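Local coordinates for dipeptidase AC. Metallo peptidase. MEROPS family M19 (Rhodobacter sphaeroides, PDB 3LY0), which probably hydrolyses dipeptides as a two-zinc metallopeptidase of the membrane dipeptidase family, caught here with a phosphinate mimic of L-Ala-D-Ala in its active site, at residues Lys205-Leu210 with Pro228-His233; Arg258-Leu263 with Glu345-Leu350; Asp149-Phe154 with Val198-Arg203; Ala56-Ser61 with His137-Glu142. All blocks are in the same frame, centred on the assembly; numbering follows the deposited sequence.

From the N terminus, contact 4 comes first, bringing 137-142 back beside 56-61 after a long loop that carries helices 89-109 and 120-129. Contact 3 then joins helix 149-157 to helix 192-204 around strand 159-163. The chain turns from that second helix into contact 1, whose short loop returns through helix 215-224. Contact 2 closes last, when helix 336-354 reaches strand 260-263. The four loops follow in series, and none nests within or crosses another. Spatially, contacts 1 and 4 share a zinc ion through His233 and Glu139, contacts 1 and 2 share a sheet through backbone pairing, and contact 3 packs outside the strands of contacts 1 and 4.

Contact 1: residues Lys205-Leu210 with Pro228-His233; sequences KIMLDL and PLVATH. With ZN (zinc ion), chain E; LY0 ((2R)-3-[(R)-[(1R)-1-aminoethyl](hydroxy)phosphoryl]-2-methylpropanoic acid), chain C.
Asp209 carries this contact with a carboxylate that holds Thr232 by two bonds. Its CG stands anti to the backbone N (chi1 -178°), and Asp209 OD1 takes Thr232 N at 2.9 Å in a nearly straight bond (168° at the hydrogen). Thr232 OG1 donates to Asp209 OD2 at 2.6 Å. Both donors approach from above the carboxylate plane. Thr232 can reach in this way because OG1 sits in the crowded position between its backbone N and carbonyl carbon (chi1 61°). The same OG1 accepts from His233 ND1 at 2.8 Å, almost in the ring plane, which fixes the ring's rotation and leaves His233 NE2 to bind zinc at 2.2 Å. Asp209 and Thr232 thus form a second shell behind the zinc ligand His233; through the hydroxyl, the carboxylate may make the imidazole a somewhat better donor to the metal.

Elsewhere the backbones meet where Leu210 N donates to Val230 O, 2.8 Å, while water 1 links Leu208 O to Val230 N. Met207, extended until it bends at chi3, crosses Val230 and brings CE to 3.7 Å from Val230 CG1 and 3.5 Å from Thr232 CG2. In this TIM-barrel family the two segments form consecutive strands joined by helix 215-224, which packs on Leu210 and Leu229, while Val230 and Met207 face helix 336-354.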
# COMPACT_ATOMS: atom_id res chain seq x y z
N LYS A 205 14.57 9.31 -7.75
CA LYS A 205 14.11 9.36 -6.36
C LYS A 205 12.62 9.04 -6.26
O LYS A 205 11.87 9.71 -5.53
CB LYS A 205 14.42 10.72 -5.73
CG LYS A 205 15.89 11.11 -5.84
CD LYS A 205 16.77 10.14 -5.08
CE LYS A 205 18.25 10.46 -5.26
NZ LYS A 205 18.77 10.07 -6.61
N ILE A 206 12.20 8.03 -7.01
CA ILE A 206 10.87 7.43 -6.89
C ILE A 206 10.98 6.23 -5.95
O ILE A 206 11.80 5.34 -6.17
CB ILE A 206 10.36 6.95 -8.28
CG1 ILE A 206 10.16 8.15 -9.20
CG2 ILE A 206 9.07 6.15 -8.13
CD1 ILE A 206 9.80 7.78 -10.63
N MET A 207 10.17 6.21 -4.90
CA MET A 207 10.19 5.11 -3.94
C MET A 207 9.74 3.82 -4.61
O MET A 207 8.74 3.80 -5.31
CB MET A 207 9.25 5.42 -2.76
CG MET A 207 9.37 4.48 -1.53
SD MET A 207 7.93 4.57 -0.39
CE MET A 207 6.87 3.35 -1.17
N LEU A 208 10.49 2.74 -4.37
CA LEU A 208 10.08 1.42 -4.84
C LEU A 208 9.32 0.70 -3.75
O LEU A 208 9.73 0.71 -2.59
CB LEU A 208 11.32 0.61 -5.22
CG LEU A 208 12.02 1.12 -6.47
CD1 LEU A 208 13.49 0.72 -6.45
CD2 LEU A 208 11.31 0.58 -7.70
N ASP A 209 8.21 0.08 -4.12
CA ASP A 209 7.36 -0.65 -3.19
C ASP A 209 7.45 -2.14 -3.51
O ASP A 209 7.14 -2.57 -4.63
CB ASP A 209 5.92 -0.17 -3.34
CG ASP A 209 4.96 -0.83 -2.36
OD1 ASP A 209 5.39 -1.59 -1.46
OD2 ASP A 209 3.74 -0.59 -2.51
N LEU A 210 7.86 -2.93 -2.52
CA LEU A 210 8.04 -4.37 -2.68
C LEU A 210 6.78 -5.19 -2.42
O LEU A 210 6.77 -6.39 -2.68
CB LEU A 210 9.15 -4.84 -1.74
CG LEU A 210 10.50 -4.14 -1.91
CD1 LEU A 210 11.36 -4.35 -0.67
CD2 LEU A 210 11.20 -4.66 -3.14
N PRO A 228 16.28 2.90 0.76
CA PRO A 228 15.70 2.00 1.76
C PRO A 228 14.65 1.09 1.14
O PRO A 228 13.95 1.49 0.22
CB PRO A 228 15.07 2.96 2.77
CG PRO A 228 15.90 4.23 2.64
CD PRO A 228 16.26 4.31 1.19
N LEU A 229 14.55 -0.14 1.66
CA LEU A 229 13.57 -1.09 1.14
C LEU A 229 12.23 -0.88 1.82
O LEU A 229 12.16 -0.74 3.04
CB LEU A 229 14.04 -2.52 1.38
CG LEU A 229 15.36 -2.87 0.70
CD1 LEU A 229 15.78 -4.31 1.05
CD2 LEU A 229 15.27 -2.69 -0.81
N VAL A 230 11.17 -0.88 1.03
CA VAL A 230 9.85 -0.54 1.54
C VAL A 230 8.82 -1.53 1.04
O VAL A 230 8.80 -1.85 -0.14
CB VAL A 230 9.41 0.85 1.04
CG1 VAL A 230 8.02 1.17 1.56
CG2 VAL A 230 10.42 1.93 1.44
N ALA A 231 7.98 -2.01 1.95
CA ALA A 231 6.78 -2.75 1.58
C ALA A 231 5.62 -1.96 2.18
O ALA A 231 5.49 -1.90 3.41
CB ALA A 231 6.83 -4.16 2.13
N THR A 232 4.81 -1.31 1.35
CA THR A 232 3.81 -0.39 1.88
C THR A 232 2.65 -1.06 2.60
O THR A 232 2.03 -0.44 3.46
CB THR A 232 3.20 0.51 0.79
OG1 THR A 232 2.54 -0.30 -0.19
CG2 THR A 232 4.26 1.41 0.11
N HIS A 233 2.34 -2.31 2.25
CA HIS A 233 1.19 -2.98 2.83
C HIS A 233 1.41 -4.50 2.89
O HIS A 233 0.81 -5.26 2.12
CB HIS A 233 -0.15 -2.55 2.18
CG HIS A 233 -0.26 -2.80 0.69
ND1 HIS A 233 0.62 -2.27 -0.23
CD2 HIS A 233 -1.20 -3.47 -0.02
CE1 HIS A 233 0.25 -2.63 -1.45
NE2 HIS A 233 -0.86 -3.35 -1.35
ZN ZN E . -2.00 -4.45 -2.94
P LY0 C . -4.74 -4.66 -3.27
C1 LY0 C . -6.60 -5.10 -5.31
N1 LY0 C . -5.38 -2.94 -5.23
C2 LY0 C . -5.97 -4.02 -4.46
C4 LY0 C . -5.57 -5.73 -2.02
C5 LY0 C . -4.91 -7.06 -1.77
C6 LY0 C . -3.42 -6.94 -1.58
C7 LY0 C . -5.60 -7.92 -0.75
O31 LY0 C . -4.11 -3.44 -2.65
O32 LY0 C . -3.64 -5.45 -4.06
O61 LY0 C . -2.66 -8.07 -1.64
O62 LY0 C . -2.86 -5.85 -1.41
O HOH W 1 11.91 -0.88 -1.87

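Contact 2: residues Arg258-Leu263 with Glu345-Leu350; sequences RGMVGL and ENWYGL
Met260 lies over one face of the Trp347 indole: its CE is 3.5 Å from the centroid of the five-membered ring and only 2° off the normal, a CH-pi contact. Nearer the backbone, Met260 CG covers the benzo part, 3.7 Å from Trp347 CZ3. The torsions explain this double overlap. CG is anti to the backbone N (chi1 -175°), and the single bend at chi2 turns the SD-CE end along the indole. SD thereby joins a Met-aromatic contact with the six-membered ring, set obliquely at 4.8 Å from its centroid.

Strand 260-263 belongs to the parallel strands of a TIM barrel, and helix 336-354 crosses it with local axes 9.5 Å apart and at -144°. Along the helix, residues one turn apart grip the methionine at its two ends: CE meets Asn346 CB at 3.5 Å, and Met260 CB meets Leu350 CG at 3.7 Å. The polar ends of the helix side chains turn to other partners, Asn346 ND2 to the carbonyls of Val301 and Glu298, and Trp347 NE1 to Met303 O, which holds the indole in its rotation. Beyond Met260, Gly262 brings its CA obliquely to within 4.3 Å of Trp347 CZ2.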
# COMPACT_ATOMS: atom_id res chain seq x y z
N ARG A 258 17.47 0.33 6.47
CA ARG A 258 16.76 1.44 7.13
C ARG A 258 15.43 1.70 6.43
O ARG A 258 15.07 2.85 6.17
CB ARG A 258 17.61 2.71 7.16
CG ARG A 258 18.98 2.54 7.79
CD ARG A 258 19.75 3.86 7.75
NE ARG A 258 19.10 4.90 8.55
CZ ARG A 258 19.20 6.20 8.31
NH1 ARG A 258 19.92 6.64 7.28
NH2 ARG A 258 18.57 7.07 9.09
N GLY A 259 14.72 0.62 6.15
CA GLY A 259 13.50 0.68 5.36
C GLY A 259 12.21 0.88 6.13
O GLY A 259 12.18 1.54 7.16
N MET A 260 11.12 0.32 5.62
CA MET A 260 9.81 0.59 6.20
C MET A 260 8.82 -0.46 5.76
O MET A 260 8.82 -0.89 4.60
CB MET A 260 9.34 1.97 5.72
CG MET A 260 8.03 2.45 6.33
SD MET A 260 8.10 2.89 8.12
CE MET A 260 6.42 3.48 8.34
N VAL A 261 8.00 -0.90 6.72
CA VAL A 261 6.89 -1.80 6.41
C VAL A 261 5.60 -1.21 6.95
O VAL A 261 5.53 -0.83 8.12
CB VAL A 261 7.11 -3.22 6.99
CG1 VAL A 261 5.86 -4.08 6.76
CG2 VAL A 261 8.32 -3.87 6.35
N GLY A 262 4.60 -1.11 6.08
CA GLY A 262 3.28 -0.69 6.50
C GLY A 262 2.38 -1.87 6.79
O GLY A 262 2.25 -2.78 5.97
N LEU A 263 1.76 -1.87 7.97
CA LEU A 263 0.83 -2.93 8.37
C LEU A 263 -0.43 -2.93 7.52
O LEU A 263 -1.17 -1.95 7.49
CB LEU A 263 0.45 -2.76 9.84
CG LEU A 263 -0.42 -3.90 10.40
CD1 LEU A 263 0.42 -5.09 10.82
CD2 LEU A 263 -1.27 -3.39 11.57
N GLU A 345 5.16 9.41 12.06
CA GLU A 345 6.54 9.91 12.01
C GLU A 345 7.46 9.00 11.19
O GLU A 345 8.34 9.48 10.48
CB GLU A 345 7.12 10.13 13.41
CG GLU A 345 6.41 11.22 14.22
CD GLU A 345 7.01 11.40 15.60
OE1 GLU A 345 7.87 10.59 16.00
OE2 GLU A 345 6.59 12.35 16.31
N ASN A 346 7.26 7.69 11.30
CA ASN A 346 8.11 6.77 10.57
C ASN A 346 7.98 6.93 9.05
O ASN A 346 8.98 6.92 8.34
CB ASN A 346 7.85 5.31 10.99
CG ASN A 346 8.36 5.02 12.38
OD1 ASN A 346 9.12 5.80 12.96
ND2 ASN A 346 7.96 3.88 12.94
N TRP A 347 6.75 7.06 8.55
CA TRP A 347 6.59 7.32 7.12
C TRP A 347 7.29 8.60 6.72
O TRP A 347 7.95 8.65 5.68
CB TRP A 347 5.13 7.40 6.69
CG TRP A 347 4.57 6.05 6.34
CD1 TRP A 347 3.51 5.41 6.93
CD2 TRP A 347 5.06 5.15 5.33
NE1 TRP A 347 3.31 4.19 6.35
CE2 TRP A 347 4.25 4.00 5.37
CE3 TRP A 347 6.12 5.21 4.41
CZ2 TRP A 347 4.44 2.91 4.51
CZ3 TRP A 347 6.31 4.13 3.55
CH2 TRP A 347 5.47 3.00 3.61
N TYR A 348 7.14 9.66 7.51
CA TYR A 348 7.74 10.93 7.13
C TYR A 348 9.26 10.83 7.06
O TYR A 348 9.88 11.37 6.14
CB TYR A 348 7.31 12.08 8.06
CG TYR A 348 5.83 12.36 8.11
CD1 TYR A 348 4.96 11.88 7.13
CD2 TYR A 348 5.29 13.12 9.13
CE1 TYR A 348 3.60 12.15 7.18
CE2 TYR A 348 3.92 13.39 9.20
CZ TYR A 348 3.09 12.90 8.21
OH TYR A 348 1.74 13.17 8.27
N GLY A 349 9.86 10.14 8.03
CA GLY A 349 11.29 9.88 8.00
C GLY A 349 11.70 9.07 6.78
O GLY A 349 12.69 9.39 6.13
N LEU A 350 10.94 8.02 6.48
CA LEU A 350 11.21 7.19 5.31
C LEU A 350 11.19 8.04 4.03
O LEU A 350 12.06 7.89 3.15
CB LEU A 350 10.19 6.05 5.23
CG LEU A 350 10.28 5.09 4.03
CD1 LEU A 350 9.68 5.70 2.76
CD2 LEU A 350 11.72 4.64 3.77

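Contact 3: residues Asp149-Phe154 with Val198-Arg203; sequences DALHLF and VAECNR
Asp149 lies in the first turn of helix 149-157, where its backbone N is held by Asp147 OD2. Two residues on, Leu151 makes the apolar part of the contact. Its CG is anti to the backbone N (chi1 -175°), which sends both methyl groups toward the second helix. Leu151 CD2 meets the aliphatic stem of Glu200, 3.6 Å from its CG, and also lies 4.2 Å from Cys201 SG. CD1 reaches the same sulfur, so the leucine fork spans two successive residues of 198-203.

His152 follows at the more open side and brings the CE1 edge of its ring toward the charged side chains Glu200 and Arg203. His152 CE1 is 3.0 Å from Glu200 OE1, and the neighbouring His152 NE2 lies 3.4 Å from the same oxygen at an angle too poor for a hydrogen bond. Glu200 OE1 is instead gripped by Arg203, one turn further on, which approaches side-on and gives it two bonds, from NH1 at 2.8 Å (the salt bridge) and from NE at 3.1 Å. The bend at chi2 of Glu200 and the bend at chi3 of Arg203 bring the groups together. Arg203 NH1 lies in the plane of the imidazole edge, and the ring and guanidinium planes are only 25° apart. The nearby carboxylate oxygen may polarise the CE1-H of His152.

With local axes 11.1 Å apart and N-to-C directions 25° apart, the two helices lie outside the barrel strands: Leu151 and Cys201 both rest on Leu162 of strand 159-163, and Cys201 also touches Leu208 of strand 207-208.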
# COMPACT_ATOMS: atom_id res chain seq x y z
N ASP A 149 10.13 5.18 -20.94
CA ASP A 149 9.80 6.56 -21.30
C ASP A 149 8.68 7.12 -20.45
O ASP A 149 8.73 8.29 -20.06
CB ASP A 149 9.40 6.66 -22.77
CG ASP A 149 10.59 6.76 -23.70
OD1 ASP A 149 11.74 6.75 -23.22
OD2 ASP A 149 10.34 6.87 -24.92
N ALA A 150 7.67 6.30 -20.18
CA ALA A 150 6.52 6.78 -19.42
C ALA A 150 6.84 6.98 -17.94
O ALA A 150 6.11 7.67 -17.25
CB ALA A 150 5.32 5.88 -19.60
N LEU A 151 7.90 6.35 -17.44
CA LEU A 151 8.33 6.62 -16.07
C LEU A 151 8.65 8.10 -15.90
O LEU A 151 8.26 8.71 -14.91
CB LEU A 151 9.53 5.75 -15.69
CG LEU A 151 10.00 5.85 -14.23
CD1 LEU A 151 8.97 5.19 -13.33
CD2 LEU A 151 11.36 5.18 -14.06
N HIS A 152 9.33 8.67 -16.88
CA HIS A 152 9.67 10.08 -16.81
C HIS A 152 8.43 10.95 -16.93
O HIS A 152 8.30 11.96 -16.24
CB HIS A 152 10.71 10.43 -17.88
CG HIS A 152 11.98 9.66 -17.71
ND1 HIS A 152 13.02 10.11 -16.92
CD2 HIS A 152 12.36 8.46 -18.20
CE1 HIS A 152 13.99 9.22 -16.94
NE2 HIS A 152 13.62 8.21 -17.71
N LEU A 153 7.50 10.56 -17.80
CA LEU A 153 6.25 11.28 -17.93
C LEU A 153 5.46 11.28 -16.62
O LEU A 153 5.06 12.34 -16.13
CB LEU A 153 5.38 10.68 -19.03
CG LEU A 153 5.89 10.86 -20.46
CD1 LEU A 153 4.97 10.13 -21.41
CD2 LEU A 153 5.94 12.33 -20.81
N PHE A 154 5.26 10.10 -16.04
CA PHE A 154 4.50 10.02 -14.80
C PHE A 154 5.20 10.77 -13.68
O PHE A 154 4.55 11.43 -12.88
CB PHE A 154 4.20 8.56 -14.43
CG PHE A 154 2.97 8.00 -15.10
CD1 PHE A 154 1.70 8.28 -14.60
CD2 PHE A 154 3.08 7.18 -16.22
CE1 PHE A 154 0.57 7.77 -15.21
CE2 PHE A 154 1.95 6.66 -16.84
CZ PHE A 154 0.69 6.96 -16.34
N VAL A 198 14.55 -0.37 -11.54
CA VAL A 198 15.09 -0.07 -10.22
C VAL A 198 16.11 1.06 -10.28
O VAL A 198 16.05 2.00 -9.51
CB VAL A 198 15.73 -1.33 -9.58
CG1 VAL A 198 16.52 -0.96 -8.32
CG2 VAL A 198 14.67 -2.37 -9.27
N ALA A 199 17.03 0.96 -11.24
CA ALA A 199 18.07 1.97 -11.37
C ALA A 199 17.48 3.35 -11.66
O ALA A 199 17.93 4.35 -11.10
CB ALA A 199 19.06 1.56 -12.46
N GLU A 200 16.48 3.40 -12.53
CA GLU A 200 15.89 4.67 -12.94
C GLU A 200 15.04 5.27 -11.83
O GLU A 200 15.05 6.49 -11.63
CB GLU A 200 15.06 4.51 -14.21
CG GLU A 200 14.83 5.82 -14.94
CD GLU A 200 16.12 6.42 -15.45
OE1 GLU A 200 16.20 7.66 -15.55
OE2 GLU A 200 17.05 5.65 -15.74
N CYS A 201 14.34 4.42 -11.08
CA CYS A 201 13.60 4.93 -9.92
C CYS A 201 14.55 5.50 -8.88
O CYS A 201 14.28 6.55 -8.28
CB CYS A 201 12.70 3.86 -9.30
SG CYS A 201 11.21 3.50 -10.26
N ASN A 202 15.67 4.81 -8.64
CA ASN A 202 16.68 5.36 -7.74
C ASN A 202 17.17 6.74 -8.20
O ASN A 202 17.32 7.66 -7.41
CB ASN A 202 17.89 4.43 -7.64
CG ASN A 202 17.65 3.19 -6.77
OD1 ASN A 202 18.47 2.28 -6.76
ND2 ASN A 202 16.54 3.15 -6.02
N ARG A 203 17.43 6.86 -9.50
CA ARG A 203 17.94 8.12 -10.03
C ARG A 203 16.91 9.24 -9.91
O ARG A 203 17.24 10.37 -9.54
CB ARG A 203 18.39 7.96 -11.48
CG ARG A 203 19.38 9.03 -11.92
CD ARG A 203 19.77 8.86 -13.38
NE ARG A 203 18.62 9.04 -14.26
CZ ARG A 203 18.09 10.22 -14.56
NH1 ARG A 203 17.04 10.29 -15.37
NH2 ARG A 203 18.60 11.33 -14.04

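Contact 4: residues Ala56-Ser61 with His137-Glu142; sequences AIYVPS and HMEGAE. With ZN (zinc ion), chain D; ZN (zinc ion), chain E; LY0 ((2R)-3-[(R)-[(1R)-1-aminoethyl](hydroxy)phosphoryl]-2-methylpropanoic acid), chain C.
Two parallel strands of the TIM barrel meet here and end at the metal site. Their pairing rests on two backbone bonds: Ile57 N donates to His137 O at 2.7 Å, in the carbonyl plane, and Glu139 N donates to Ile57 O at 2.8 Å, from 30° out of the plane of the Ile57 carbonyl. Ala56 and His137 share one face of the sheet, where Ala56 CB sits at the imidazole edge, and Ile57 and Met138 share the other, with Ile57 packed against helix 89-109. His137 ND1 is satisfied by Ser161 OG.

Beyond the paired residues, waters take over. Water 3 accepts from Val59 N at 3.0 Å and can donate to Glu139 O and to Glu142 OE1, each 2.8 Å from it. Water 2 sits within bonding range of Ile57 O and Gly140 O. Each of these waters has more acceptors near it than protons to give. The other carboxylate oxygen of Glu142, OE2, pairs with Arg168 in a salt bridge.

Glu139 is the bridging ligand of the two zincs. Its chain runs extended from chi1 176°, so that OE1 reaches zinc D and OE2 zinc E, both at 2.1 Å, and the two oxygens are thus occupied by metal; His13 and Asp15 also bind zinc D, His212 and His233 zinc E. Tyr58 lies alongside, its OH hydrogen-bonded to His65 ND1. One face of its ring lies against Pro60 N, and over the opposite face the inhibitor amine N1, a ligand of zinc D, stands 3.4 Å from Tyr58 CD2.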
# COMPACT_ATOMS: atom_id res chain seq x y z
N ALA A 56 -3.06 4.68 -4.40
CA ALA A 56 -2.62 3.77 -5.44
C ALA A 56 -3.40 3.89 -6.72
O ALA A 56 -4.64 3.92 -6.72
CB ALA A 56 -2.68 2.33 -4.92
N ILE A 57 -2.65 3.94 -7.82
CA ILE A 57 -3.17 3.72 -9.16
C ILE A 57 -2.90 2.25 -9.46
O ILE A 57 -1.75 1.84 -9.57
CB ILE A 57 -2.42 4.61 -10.16
CG1 ILE A 57 -2.71 6.10 -9.88
CG2 ILE A 57 -2.76 4.22 -11.60
CD1 ILE A 57 -1.76 7.04 -10.57
N TYR A 58 -3.96 1.47 -9.57
CA TYR A 58 -3.86 0.03 -9.77
C TYR A 58 -4.81 -0.35 -10.89
O TYR A 58 -5.97 0.03 -10.87
CB TYR A 58 -4.20 -0.71 -8.47
CG TYR A 58 -4.98 -1.99 -8.63
CD1 TYR A 58 -4.36 -3.17 -9.02
CD2 TYR A 58 -6.35 -2.01 -8.38
CE1 TYR A 58 -5.09 -4.34 -9.17
CE2 TYR A 58 -7.08 -3.17 -8.52
CZ TYR A 58 -6.45 -4.33 -8.92
OH TYR A 58 -7.20 -5.48 -9.05
N VAL A 59 -4.30 -1.08 -11.88
CA VAL A 59 -5.08 -1.45 -13.05
C VAL A 59 -5.70 -2.84 -12.85
O VAL A 59 -4.98 -3.83 -12.76
CB VAL A 59 -4.20 -1.46 -14.33
CG1 VAL A 59 -5.00 -1.93 -15.54
CG2 VAL A 59 -3.62 -0.08 -14.57
N PRO A 60 -7.04 -2.91 -12.75
CA PRO A 60 -7.65 -4.23 -12.53
C PRO A 60 -7.62 -5.13 -13.76
O PRO A 60 -7.70 -4.65 -14.89
CB PRO A 60 -9.11 -3.89 -12.20
CG PRO A 60 -9.11 -2.43 -11.84
CD PRO A 60 -8.01 -1.82 -12.64
N SER A 61 -7.53 -6.44 -13.52
CA SER A 61 -7.67 -7.44 -14.56
C SER A 61 -9.16 -7.68 -14.85
O SER A 61 -10.01 -7.31 -14.04
CB SER A 61 -7.04 -8.76 -14.11
OG SER A 61 -5.63 -8.70 -14.19
N HIS A 137 0.87 7.08 -6.27
CA HIS A 137 1.54 5.79 -6.20
C HIS A 137 1.03 4.91 -7.33
O HIS A 137 -0.16 4.94 -7.64
CB HIS A 137 1.22 5.11 -4.86
CG HIS A 137 1.69 3.69 -4.77
ND1 HIS A 137 3.00 3.37 -4.46
CD2 HIS A 137 1.04 2.52 -4.95
CE1 HIS A 137 3.12 2.05 -4.44
NE2 HIS A 137 1.95 1.51 -4.73
N MET A 138 1.91 4.13 -7.94
CA MET A 138 1.50 3.18 -8.97
C MET A 138 1.72 1.76 -8.45
O MET A 138 2.84 1.40 -8.10
CB MET A 138 2.33 3.44 -10.24
CG MET A 138 2.03 2.56 -11.45
SD MET A 138 2.77 3.22 -12.98
CE MET A 138 1.99 4.80 -13.02
N GLU A 139 0.65 0.98 -8.36
CA GLU A 139 0.72 -0.39 -7.85
C GLU A 139 0.71 -1.32 -9.04
O GLU A 139 -0.35 -1.65 -9.56
CB GLU A 139 -0.49 -0.67 -6.95
CG GLU A 139 -0.55 -2.11 -6.44
CD GLU A 139 -1.60 -2.32 -5.37
OE1 GLU A 139 -2.61 -1.59 -5.36
OE2 GLU A 139 -1.42 -3.20 -4.52
N GLY A 140 1.90 -1.76 -9.45
CA GLY A 140 2.07 -2.48 -10.71
C GLY A 140 2.41 -1.47 -11.78
O GLY A 140 1.75 -0.45 -11.92
N ALA A 141 3.48 -1.74 -12.52
CA ALA A 141 4.02 -0.75 -13.44
C ALA A 141 3.65 -1.00 -14.90
O ALA A 141 4.40 -0.62 -15.80
CB ALA A 141 5.52 -0.65 -13.27
N GLU A 142 2.49 -1.62 -15.14
CA GLU A 142 2.07 -1.92 -16.51
C GLU A 142 1.97 -0.69 -17.40
O GLU A 142 2.16 -0.79 -18.61
CB GLU A 142 0.73 -2.62 -16.50
CG GLU A 142 0.77 -4.03 -15.96
CD GLU A 142 0.49 -4.11 -14.47
OE1 GLU A 142 0.44 -3.08 -13.77
OE2 GLU A 142 0.31 -5.25 -14.01
ZN ZN D . -4.11 -1.58 -3.83
ZN ZN E . -2.00 -4.45 -2.94
P LY0 C . -4.74 -4.66 -3.27
C1 LY0 C . -6.60 -5.10 -5.31
N1 LY0 C . -5.38 -2.94 -5.23
C2 LY0 C . -5.97 -4.02 -4.46
C4 LY0 C . -5.57 -5.73 -2.02
C5 LY0 C . -4.91 -7.06 -1.77
C6 LY0 C . -3.42 -6.94 -1.58
C7 LY0 C . -5.60 -7.92 -0.75
O31 LY0 C . -4.11 -3.44 -2.65
O32 LY0 C . -3.64 -5.45 -4.06
O61 LY0 C . -2.66 -8.07 -1.64
O62 LY0 C . -2.86 -5.85 -1.41
O HOH W 2 -1.13 0.97 -12.22
O HOH W 3 -1.51 -2.05 -12.03